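Local coordinates for oxidoreductase, short chain dehydrogenase/reductase family protein (Bifidobacterium adolescentis L2-32, PDB 6OW4) that acts as an NADH-dependent 20beta-hydroxysteroid dehydrogenase of the short-chain dehydrogenase/reductase family, at residues K43-G48 against A69-P74; F124-A129 against S175-A180; E110-L115 against G160-E165. All blocks are in the same frame, centred on the assembly; numbering follows the deposited sequence.

Contact 1 (K43-G48 against A69-P74). With NAD (nicotinamide-adenine-dinucleotide), chain N.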
loop_
_atom_site.group_PDB
_atom_site.type_symbol
_atom_site.label_atom_id
_atom_site.label_comp_id
_atom_site.label_asym_id
_atom_site.label_seq_id
_atom_site.Cartn_x
_atom_site.Cartn_y
_atom_site.Cartn_z
ATOM N N LYS F 43 33.204 -1.829 1.843
ATOM C CA LYS F 43 33.500 -0.668 0.965
ATOM C C LYS F 43 32.251 -0.347 0.139
ATOM O O LYS F 43 31.526 -1.290 -0.228
ATOM C CB LYS F 43 34.696 -0.989 0.064
ATOM C CG LYS F 43 35.880 -1.631 0.775
ATOM C CD LYS F 43 37.052 -1.899 -0.131
ATOM C CE LYS F 43 38.205 -2.562 0.587
ATOM N NZ LYS F 43 39.153 -3.182 -0.369
ATOM N N GLY F 44 32.016 0.938 -0.132
ATOM C CA GLY F 44 30.842 1.416 -0.883
ATOM C C GLY F 44 30.932 2.902 -1.161
ATOM O O GLY F 44 31.951 3.506 -0.784
ATOM N N PHE F 45 29.904 3.473 -1.791
ATOM C CA PHE F 45 29.855 4.910 -2.160
ATOM C C PHE F 45 28.489 5.502 -1.800
ATOM O O PHE F 45 27.504 4.754 -1.646
ATOM C CB PHE F 45 30.199 5.094 -3.640
ATOM C CG PHE F 45 29.185 4.558 -4.619
ATOM C CD1 PHE F 45 29.269 3.258 -5.093
ATOM C CD2 PHE F 45 28.162 5.367 -5.088
ATOM C CE1 PHE F 45 28.342 2.775 -6.004
ATOM C CE2 PHE F 45 27.236 4.882 -5.999
ATOM C CZ PHE F 45 27.327 3.587 -6.455
ATOM N N VAL F 46 28.462 6.829 -1.660
ATOM C CA VAL F 46 27.261 7.645 -1.320
ATOM C C VAL F 46 27.169 8.783 -2.339
ATOM O O VAL F 46 28.151 9.538 -2.459
ATOM C CB VAL F 46 27.345 8.189 0.120
ATOM C CG1 VAL F 46 26.175 9.106 0.441
ATOM C CG2 VAL F 46 27.456 7.070 1.146
ATOM N N THR F 47 26.039 8.890 -3.044
ATOM C CA THR F 47 25.769 9.955 -4.047
ATOM C C THR F 47 25.066 11.111 -3.333
ATOM O O THR F 47 24.446 10.856 -2.285
ATOM C CB THR F 47 24.958 9.426 -5.236
ATOM O OG1 THR F 47 23.593 9.299 -4.840
ATOM C CG2 THR F 47 25.472 8.099 -5.750
ATOM N N GLY F 48 25.174 12.326 -3.874
ATOM C CA GLY F 48 24.706 13.563 -3.221
ATOM C C GLY F 48 25.364 13.749 -1.863
ATOM O O GLY F 48 24.685 14.251 -0.945
ATOM N N ALA F 69 33.317 6.238 -0.719
ATOM C CA ALA F 69 33.555 7.212 -1.808
ATOM C C ALA F 69 32.434 8.256 -1.772
ATOM O O ALA F 69 31.263 7.860 -1.915
ATOM C CB ALA F 69 33.615 6.507 -3.140
ATOM N N LEU F 70 32.784 9.527 -1.555
ATOM C CA LEU F 70 31.825 10.664 -1.491
ATOM C C LEU F 70 31.608 11.195 -2.912
ATOM O O LEU F 70 32.534 11.826 -3.458
ATOM C CB LEU F 70 32.374 11.749 -0.558
ATOM C CG LEU F 70 32.797 11.280 0.835
ATOM C CD1 LEU F 70 33.242 12.459 1.686
ATOM C CD2 LEU F 70 31.676 10.519 1.529
ATOM N N VAL F 71 30.431 10.929 -3.484
ATOM C CA VAL F 71 30.089 11.231 -4.905
ATOM C C VAL F 71 29.106 12.406 -4.942
ATOM O O VAL F 71 28.076 12.342 -4.244
ATOM C CB VAL F 71 29.522 9.986 -5.615
ATOM C CG1 VAL F 71 29.169 10.272 -7.068
ATOM C CG2 VAL F 71 30.472 8.801 -5.516
ATOM N N ASP F 72 29.432 13.440 -5.721
ATOM C CA ASP F 72 28.555 14.613 -5.988
ATOM C C ASP F 72 29.065 15.326 -7.249
ATOM O O ASP F 72 29.985 14.790 -7.902
ATOM C CB ASP F 72 28.481 15.534 -4.766
ATOM C CG ASP F 72 27.169 16.297 -4.652
ATOM O OD1 ASP F 72 26.810 16.987 -5.624
ATOM O OD2 ASP F 72 26.513 16.186 -3.600
ATOM N N LEU F 73 28.485 16.483 -7.580
ATOM C CA LEU F 73 28.772 17.249 -8.822
ATOM C C LEU F 73 30.242 17.661 -8.861
ATOM O O LEU F 73 30.865 17.856 -7.818
ATOM C CB LEU F 73 27.858 18.477 -8.873
ATOM C CG LEU F 73 26.382 18.188 -9.135
ATOM C CD1 LEU F 73 25.535 19.426 -8.886
ATOM C CD2 LEU F 73 26.171 17.676 -10.552
ATOM N N PRO F 74 30.834 17.803 -10.070
ATOM C CA PRO F 74 32.185 18.345 -10.226
ATOM C C PRO F 74 32.441 19.635 -9.428
ATOM O O PRO F 74 33.550 19.812 -8.952
ATOM C CB PRO F 74 32.271 18.639 -11.731
ATOM C CG PRO F 74 31.349 17.618 -12.361
ATOM C CD PRO F 74 30.230 17.429 -11.360
HETATM P PA NAD N . 20.567 18.372 -1.059
HETATM O O1A NAD N . 20.029 19.184 -2.191
HETATM O O2A NAD N . 21.766 19.092 -0.425
HETATM O O5B NAD N . 21.040 16.933 -1.546
HETATM C C5B NAD N . 20.967 16.569 -2.925
HETATM C C4B NAD N . 22.417 16.306 -3.424
HETATM O O4B NAD N . 22.305 15.557 -4.794
HETATM C C3B NAD N . 23.066 17.376 -3.622
HETATM O O3B NAD N . 24.374 17.360 -2.946
HETATM C C2B NAD N . 23.309 17.490 -5.263
HETATM O O2B NAD N . 24.588 18.133 -5.538
HETATM C C1B NAD N . 23.290 16.297 -5.705
HETATM N N9A NAD N . 22.786 16.296 -7.117
HETATM C C8A NAD N . 21.705 16.749 -7.792
HETATM N N7A NAD N . 21.860 16.430 -9.101
HETATM C C5A NAD N . 23.036 15.783 -9.233
HETATM C C6A NAD N . 23.672 15.242 -10.359
HETATM N N6A NAD N . 23.378 15.149 -11.752
HETATM N N1A NAD N . 24.871 14.628 -10.227
HETATM C C2A NAD N . 25.469 14.533 -8.993
HETATM N N3A NAD N . 24.840 15.068 -7.875
HETATM C C4A NAD N . 23.623 15.692 -8.007
HETATM O O3 NAD N . 19.379 18.184 0.066
HETATM P PN NAD N . 19.061 16.789 0.808
HETATM O O1N NAD N . 17.986 17.032 1.830
HETATM O O2N NAD N . 20.330 16.282 1.496
HETATM O O5D NAD N . 18.519 15.739 -0.264
HETATM C C5D NAD N . 19.164 14.490 -0.459
HETATM C C4D NAD N . 18.153 13.478 -1.059
HETATM O O4D NAD N . 17.181 13.274 -0.213
HETATM C C3D NAD N . 17.517 14.029 -2.322
HETATM O O3D NAD N . 17.467 13.052 -3.281
HETATM C C2D NAD N . 16.082 14.444 -1.882
HETATM O O2D NAD N . 15.193 14.375 -3.075
HETATM C C1D NAD N . 15.782 13.584 -0.970
HETATM N N1N NAD N . 14.806 14.049 0.021
HETATM C C2N NAD N . 15.139 15.041 0.935
HETATM C C3N NAD N . 14.198 15.477 1.881
HETATM C C7N NAD N . 14.548 16.588 2.900
HETATM O O7N NAD N . 13.669 17.314 3.326
HETATM N N7N NAD N . 15.883 16.776 3.353
HETATM C C4N NAD N . 12.937 14.910 1.908
HETATM C C5N NAD N . 12.603 13.916 1.002
HETATM C C6N NAD N . 13.550 13.484 0.064
#

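Contact 2 (F124-A129 against S175-A180). With NAD (nicotinamide-adenine-dinucleotide), chain N.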
loop_
_atom_site.group_PDB
_atom_site.type_symbol
_atom_site.label_atom_id
_atom_site.label_comp_id
_atom_site.label_asym_id
_atom_site.label_seq_id
_atom_site.Cartn_x
_atom_site.Cartn_y
_atom_site.Cartn_z
ATOM N N PHE F 124 28.202 -1.875 -0.629
ATOM C CA PHE F 124 26.966 -1.070 -0.453
ATOM C C PHE F 124 27.012 0.167 -1.356
ATOM O O PHE F 124 28.112 0.603 -1.739
ATOM C CB PHE F 124 26.801 -0.655 1.010
ATOM C CG PHE F 124 27.880 0.271 1.511
ATOM C CD1 PHE F 124 27.744 1.647 1.397
ATOM C CD2 PHE F 124 29.038 -0.233 2.080
ATOM C CE1 PHE F 124 28.742 2.497 1.849
ATOM C CE2 PHE F 124 30.033 0.619 2.536
ATOM C CZ PHE F 124 29.884 1.982 2.420
ATOM N N ALA F 125 25.838 0.717 -1.669
ATOM C CA ALA F 125 25.661 1.972 -2.432
ATOM C C ALA F 125 24.449 2.722 -1.876
ATOM O O ALA F 125 23.356 2.128 -1.833
ATOM C CB ALA F 125 25.506 1.668 -3.901
ATOM N N PHE F 126 24.653 3.965 -1.435
ATOM C CA PHE F 126 23.576 4.894 -1.011
ATOM C C PHE F 126 23.331 5.891 -2.148
ATOM O O PHE F 126 24.068 6.889 -2.260
ATOM C CB PHE F 126 23.924 5.571 0.317
ATOM C CG PHE F 126 22.842 6.467 0.868
ATOM C CD1 PHE F 126 21.500 6.147 0.718
ATOM C CD2 PHE F 126 23.166 7.626 1.556
ATOM C CE1 PHE F 126 20.511 6.973 1.228
ATOM C CE2 PHE F 126 22.175 8.449 2.069
ATOM C CZ PHE F 126 20.851 8.122 1.903
ATOM N N LEU F 127 22.318 5.606 -2.968
ATOM C CA LEU F 127 21.999 6.343 -4.217
ATOM C C LEU F 127 21.032 7.478 -3.861
ATOM O O LEU F 127 19.817 7.343 -4.109
ATOM C CB LEU F 127 21.426 5.343 -5.225
ATOM C CG LEU F 127 22.265 4.075 -5.390
ATOM C CD1 LEU F 127 21.413 2.900 -5.832
ATOM C CD2 LEU F 127 23.414 4.304 -6.354
ATOM N N ASN F 128 21.589 8.547 -3.288
ATOM C CA ASN F 128 20.866 9.623 -2.559
ATOM C C ASN F 128 20.688 10.852 -3.461
ATOM O O ASN F 128 19.719 11.601 -3.240
ATOM C CB ASN F 128 21.602 9.954 -1.257
ATOM C CG ASN F 128 21.066 11.182 -0.552
ATOM O OD1 ASN F 128 19.963 11.158 -0.014
ATOM N ND2 ASN F 128 21.849 12.251 -0.541
ATOM N N ALA F 129 21.582 11.060 -4.433
ATOM C CA ALA F 129 21.539 12.202 -5.378
ATOM C C ALA F 129 20.107 12.395 -5.888
ATOM O O ALA F 129 19.512 11.418 -6.385
ATOM C CB ALA F 129 22.499 11.977 -6.521
ATOM N N SER F 175 24.324 -4.348 -0.503
ATOM C CA SER F 175 23.108 -3.635 -0.029
ATOM C C SER F 175 22.942 -2.311 -0.783
ATOM O O SER F 175 23.790 -1.415 -0.600
ATOM C CB SER F 175 23.169 -3.407 1.458
ATOM O OG SER F 175 22.014 -2.716 1.914
ATOM N N LEU F 176 21.884 -2.200 -1.593
ATOM C CA LEU F 176 21.499 -0.955 -2.308
ATOM C C LEU F 176 20.472 -0.203 -1.459
ATOM O O LEU F 176 19.450 -0.817 -1.102
ATOM C CB LEU F 176 20.913 -1.309 -3.678
ATOM C CG LEU F 176 21.769 -2.220 -4.555
ATOM C CD1 LEU F 176 20.995 -2.649 -5.790
ATOM C CD2 LEU F 176 23.072 -1.536 -4.946
ATOM N N ILE F 177 20.747 1.066 -1.145
ATOM C CA ILE F 177 19.798 1.984 -0.447
ATOM C C ILE F 177 19.514 3.170 -1.375
ATOM O O ILE F 177 20.434 3.969 -1.619
ATOM C CB ILE F 177 20.339 2.439 0.926
ATOM C CG1 ILE F 177 20.786 1.256 1.792
ATOM C CG2 ILE F 177 19.308 3.298 1.643
ATOM C CD1 ILE F 177 22.267 0.958 1.722
ATOM N N PHE F 178 18.282 3.261 -1.875
ATOM C CA PHE F 178 17.789 4.367 -2.731
ATOM C C PHE F 178 17.005 5.347 -1.856
ATOM O O PHE F 178 16.101 4.897 -1.136
ATOM C CB PHE F 178 16.903 3.824 -3.855
ATOM C CG PHE F 178 17.581 2.901 -4.837
ATOM C CD1 PHE F 178 17.881 1.590 -4.498
ATOM C CD2 PHE F 178 17.880 3.332 -6.119
ATOM C CE1 PHE F 178 18.489 0.741 -5.412
ATOM C CE2 PHE F 178 18.482 2.482 -7.034
ATOM C CZ PHE F 178 18.789 1.189 -6.678
ATOM N N THR F 179 17.340 6.637 -1.909
ATOM C CA THR F 179 16.568 7.715 -1.236
ATOM C C THR F 179 15.319 8.012 -2.073
ATOM O O THR F 179 15.468 8.545 -3.190
ATOM C CB THR F 179 17.416 8.972 -1.007
ATOM O OG1 THR F 179 18.628 8.587 -0.359
ATOM C CG2 THR F 179 16.708 10.007 -0.162
ATOM N N ALA F 180 14.142 7.645 -1.560
ATOM C CA ALA F 180 12.818 7.992 -2.128
ATOM C C ALA F 180 12.322 9.269 -1.438
ATOM O O ALA F 180 13.164 10.146 -1.161
ATOM C CB ALA F 180 11.865 6.831 -1.965
HETATM P PA NAD N . 20.567 18.372 -1.059
HETATM O O1A NAD N . 20.029 19.184 -2.191
HETATM O O2A NAD N . 21.766 19.092 -0.425
HETATM O O5B NAD N . 21.040 16.933 -1.546
HETATM C C5B NAD N . 20.967 16.569 -2.925
HETATM C C4B NAD N . 22.417 16.306 -3.424
HETATM O O4B NAD N . 22.305 15.557 -4.794
HETATM C C3B NAD N . 23.066 17.376 -3.622
HETATM O O3B NAD N . 24.374 17.360 -2.946
HETATM C C2B NAD N . 23.309 17.490 -5.263
HETATM O O2B NAD N . 24.588 18.133 -5.538
HETATM C C1B NAD N . 23.290 16.297 -5.705
HETATM N N9A NAD N . 22.786 16.296 -7.117
HETATM C C8A NAD N . 21.705 16.749 -7.792
HETATM N N7A NAD N . 21.860 16.430 -9.101
HETATM C C5A NAD N . 23.036 15.783 -9.233
HETATM C C6A NAD N . 23.672 15.242 -10.359
HETATM N N6A NAD N . 23.378 15.149 -11.752
HETATM N N1A NAD N . 24.871 14.628 -10.227
HETATM C C2A NAD N . 25.469 14.533 -8.993
HETATM N N3A NAD N . 24.840 15.068 -7.875
HETATM C C4A NAD N . 23.623 15.692 -8.007
HETATM O O3 NAD N . 19.379 18.184 0.066
HETATM P PN NAD N . 19.061 16.789 0.808
HETATM O O1N NAD N . 17.986 17.032 1.830
HETATM O O2N NAD N . 20.330 16.282 1.496
HETATM O O5D NAD N . 18.519 15.739 -0.264
HETATM C C5D NAD N . 19.164 14.490 -0.459
HETATM C C4D NAD N . 18.153 13.478 -1.059
HETATM O O4D NAD N . 17.181 13.274 -0.213
HETATM C C3D NAD N . 17.517 14.029 -2.322
HETATM O O3D NAD N . 17.467 13.052 -3.281
HETATM C C2D NAD N . 16.082 14.444 -1.882
HETATM O O2D NAD N . 15.193 14.375 -3.075
HETATM C C1D NAD N . 15.782 13.584 -0.970
HETATM N N1N NAD N . 14.806 14.049 0.021
HETATM C C2N NAD N . 15.139 15.041 0.935
HETATM C C3N NAD N . 14.198 15.477 1.881
HETATM C C7N NAD N . 14.548 16.588 2.900
HETATM O O7N NAD N . 13.669 17.314 3.326
HETATM N N7N NAD N . 15.883 16.776 3.353
HETATM C C4N NAD N . 12.937 14.910 1.908
HETATM C C5N NAD N . 12.603 13.916 1.002
HETATM C C6N NAD N . 13.550 13.484 0.064
#

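Contact 3 (E110-L115 against G160-E165)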
loop_
_atom_site.group_PDB
_atom_site.type_symbol
_atom_site.label_atom_id
_atom_site.label_comp_id
_atom_site.label_asym_id
_atom_site.label_seq_id
_atom_site.Cartn_x
_atom_site.Cartn_y
_atom_site.Cartn_z
ATOM N N GLU F 110 33.024 6.259 -16.011
ATOM C CA GLU F 110 34.382 6.523 -15.460
ATOM C C GLU F 110 34.354 6.397 -13.931
ATOM O O GLU F 110 35.376 5.964 -13.366
ATOM C CB GLU F 110 34.889 7.896 -15.910
ATOM C CG GLU F 110 36.342 8.165 -15.542
ATOM C CD GLU F 110 37.352 7.142 -16.039
ATOM O OE1 GLU F 110 37.120 6.547 -17.110
ATOM O OE2 GLU F 110 38.372 6.940 -15.350
ATOM N N LEU F 111 33.238 6.758 -13.286
ATOM C CA LEU F 111 33.038 6.592 -11.818
ATOM C C LEU F 111 33.141 5.103 -11.461
ATOM O O LEU F 111 33.836 4.781 -10.477
ATOM C CB LEU F 111 31.673 7.154 -11.407
ATOM C CG LEU F 111 31.348 7.064 -9.915
ATOM C CD1 LEU F 111 32.247 7.986 -9.103
ATOM C CD2 LEU F 111 29.884 7.382 -9.654
ATOM N N LYS F 112 32.466 4.245 -12.234
ATOM C CA LYS F 112 32.514 2.763 -12.107
ATOM C C LYS F 112 33.978 2.310 -12.072
ATOM O O LYS F 112 34.332 1.528 -11.170
ATOM C CB LYS F 112 31.764 2.103 -13.269
ATOM C CG LYS F 112 31.551 0.599 -13.137
ATOM C CD LYS F 112 30.914 -0.031 -14.361
ATOM C CE LYS F 112 30.399 -1.434 -14.117
ATOM N NZ LYS F 112 31.474 -2.351 -13.673
ATOM N N THR F 113 34.792 2.800 -13.011
ATOM C CA THR F 113 36.237 2.471 -13.150
ATOM C C THR F 113 36.984 2.871 -11.872
ATOM O O THR F 113 37.762 2.037 -11.367
ATOM C CB THR F 113 36.838 3.145 -14.391
ATOM O OG1 THR F 113 36.138 2.627 -15.522
ATOM C CG2 THR F 113 38.323 2.906 -14.550
ATOM N N GLN F 114 36.749 4.089 -11.371
ATOM C CA GLN F 114 37.516 4.685 -10.241
ATOM C C GLN F 114 37.075 4.062 -8.911
ATOM O O GLN F 114 37.948 3.875 -8.039
ATOM C CB GLN F 114 37.370 6.208 -10.238
ATOM C CG GLN F 114 38.111 6.883 -11.384
ATOM C CD GLN F 114 39.507 6.334 -11.542
ATOM O OE1 GLN F 114 40.316 6.373 -10.618
ATOM N NE2 GLN F 114 39.793 5.795 -12.717
ATOM N N LEU F 115 35.782 3.756 -8.760
ATOM C CA LEU F 115 35.234 3.046 -7.573
ATOM C C LEU F 115 35.986 1.722 -7.387
ATOM O O LEU F 115 36.436 1.458 -6.261
ATOM C CB LEU F 115 33.732 2.809 -7.755
ATOM C CG LEU F 115 32.831 4.008 -7.460
ATOM C CD1 LEU F 115 31.405 3.737 -7.910
ATOM C CD2 LEU F 115 32.863 4.370 -5.982
ATOM N N GLY F 160 22.741 3.269 -9.585
ATOM C CA GLY F 160 22.296 1.978 -9.029
ATOM C C GLY F 160 22.821 0.809 -9.844
ATOM O O GLY F 160 23.205 -0.203 -9.234
ATOM N N ARG F 161 22.855 0.947 -11.173
ATOM C CA ARG F 161 23.236 -0.138 -12.119
ATOM C C ARG F 161 24.718 -0.492 -11.936
ATOM O O ARG F 161 25.022 -1.694 -11.799
ATOM C CB ARG F 161 22.944 0.262 -13.569
ATOM C CG ARG F 161 22.956 -0.907 -14.544
ATOM C CD ARG F 161 22.990 -0.474 -15.999
ATOM N NE ARG F 161 24.124 0.404 -16.269
ATOM C CZ ARG F 161 24.058 1.617 -16.820
ATOM N NH1 ARG F 161 22.901 2.131 -17.205
ATOM N NH2 ARG F 161 25.166 2.313 -16.999
ATOM N N ILE F 162 25.602 0.512 -11.926
ATOM C CA ILE F 162 27.080 0.309 -11.814
ATOM C C ILE F 162 27.400 -0.340 -10.461
ATOM O O ILE F 162 28.377 -1.105 -10.398
ATOM C CB ILE F 162 27.871 1.617 -12.043
ATOM C CG1 ILE F 162 27.579 2.687 -10.986
ATOM C CG2 ILE F 162 27.639 2.141 -13.452
ATOM C CD1 ILE F 162 28.639 3.761 -10.900
ATOM N N ALA F 163 26.599 -0.060 -9.429
ATOM C CA ALA F 163 26.761 -0.604 -8.060
ATOM C C ALA F 163 26.601 -2.129 -8.082
ATOM O O ALA F 163 27.541 -2.826 -7.645
ATOM C CB ALA F 163 25.775 0.044 -7.119
ATOM N N HIS F 164 25.467 -2.629 -8.583
ATOM C CA HIS F 164 25.148 -4.084 -8.619
ATOM C C HIS F 164 25.893 -4.762 -9.777
ATOM O O HIS F 164 26.035 -6.000 -9.730
ATOM C CB HIS F 164 23.628 -4.324 -8.624
ATOM C CG HIS F 164 22.916 -3.946 -9.879
ATOM N ND1 HIS F 164 23.093 -4.629 -11.065
ATOM C CD2 HIS F 164 21.987 -2.997 -10.125
ATOM C CE1 HIS F 164 22.325 -4.100 -11.994
ATOM N NE2 HIS F 164 21.635 -3.097 -11.443
ATOM N N GLU F 165 26.363 -3.989 -10.763
ATOM C CA GLU F 165 27.267 -4.476 -11.842
ATOM C C GLU F 165 28.602 -4.907 -11.220
ATOM O O GLU F 165 29.033 -6.045 -11.488
ATOM C CB GLU F 165 27.483 -3.402 -12.912
ATOM C CG GLU F 165 26.442 -3.429 -14.019
ATOM C CD GLU F 165 26.535 -2.295 -15.028
ATOM O OE1 GLU F 165 27.426 -1.436 -14.877
ATOM O OE2 GLU F 165 25.714 -2.274 -15.966
#

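Contact 1 (K43-G48 against A69-P74)
Phe-45 and Ala-69 are partners on neighbouring parallel strands, their CB atoms 3.7 Å apart, the tight part of the contact. Val-46 uses both backbone polar atoms: its N donates to Ala-69 O at 3.0 Å, and its O receives Val-71 N at 2.9 Å. One step back, Ala-69 N bonds Gly-44 O. Phe-45 holds CG between its backbone N and carbonyl carbon (chi1 68°), and the ring beyond leads away from the second strand, grazing Val-71 with CD2 only; Leu-115 and Ala-163 pack on it. Toward the C-terminal ends the ladder loosens. Gly-48 N comes near Val-71 O at too poor an angle to bond, and a CB on Gly-48 would run into NAD O4B. Here Asp-72 takes over: OD1 accepts NAD O2B and OD2 accepts NAD O3B, each at 2.5 Å. Leu-73 N meets the anti lone pair of Asp-72 OD1 at 2.6 Å, while Ala-50 N bonds OD2, so the carboxylate is fixed in rotation. Leu-73, partly exposed, forms the solvent side and lays CD2 3.3 Å from adenine N1A. An acid gripping both adenosine-ribose hydroxyls at the end of the second strand is the signature of an NAD-binding Rossmann beta-alpha-beta unit.

Contact 2 (F124-A129 against S175-A180)
Ile-177 O accepts one hydrogen bond, from Leu-127 N at 2.8 Å, and two C-H groups of Phe-126 close round it: CA at 3.3 Å and, at the ring edge, CD1. The two strands are parallel neighbours in the middle of the Rossmann sheet. Ala-125 ties the ladder further back, its N donating to Ser-175 O and its O receiving Ile-177 N in an almost straight bond (179° at the hydrogen). The rung from Thr-179 N to Leu-127 O is weak at 3.4 Å. Phe-126 has CG anti to its backbone N (chi1 -176°), and its ring crosses Ile-177 obliquely, with CD1 on Ile-177 CG2 at 3.7 Å. On the other sheet face Leu-127 and Phe-178 run side by side, CD1 over the ring, though modelled closer than carbons can sit. At the C-terminal end of the pair, Thr-179 OG1 donates to Asn-128 OD1 at 2.9 Å, lying in the amide plane on a lone pair, which helps fix the turn of the buried amide. Lys-204 NZ bonds Thr-179 O. Asn-128 and Thr-179 line the cofactor pocket: Thr-179 CG2 lies 3.3 Å from NAD O4D, and Asn-128 O accepts NAD O3D at 2.7 Å.

Contact 3 (E110-L115 against G160-E165)
Lys-112 and Ile-162 lie alongside each other, their side chains running opposite ways, where helices 105-119 and 142-170 pack side by side on one face of the Rossmann sheet, their axes at 36° and 10.2 Å apart. The lysine chain is extended as far as CE and bends only at the last torsion (chi4 -59°), which sets NZ. Its CG rests on Ile-162 CB at 4.0 Å, and its CD on Ile-162 CG2. Farther out the chain crosses Glu-165 at about a right angle, and Lys-112 CE reaches Glu-165 OE1 at 3.1 Å. Lys-112 NZ stays 4.3 Å from Glu-165 OE1, beyond salt-bridge range, and pairs with Glu-169 one helical turn on. An alanine in place of Lys-112 would probably leave Glu-169 without this charged mate and strip the CG and CD contacts from Ile-162. Glu-165 is extended beyond CG, and its OE2 accepts a weak bond from Arg-161 NE at 3.1 Å within a salt bridge. Arg-161 also forms a salt bridge through NH1 with Glu-142 of a second subunit. On the buried side, Leu-111 and Leu-115 each cross Ile-162 at about a right angle: Ile-162 CD1 meets Leu-111 CD2 at 4.0 Å and Leu-115 CD1 at 4.1 Å.

From the N terminus, the chain enters the sheet on strand 42-47, passes through helix 52-63 and returns on strand 66-72, where contact 1 closes the first beta-alpha-beta unit before either of the others opens. Contact 3 opens next on helix 105-119, and contact 2 follows on strand 124-127. Helix 142-170 closes contact 3, then strand 174-179 closes contact 2, so these two cross. Strands 42-47 and 124-127 are neighbours, and Thr-47 OG1 receives Ala-129 N at 2.7 Å, joining contacts 1 and 2 beside the NAD. The helix pair of contact 3 lies over one face of both: Leu-111 packs on Val-71, while Ala-163 meets Ala-125 and Leu-176.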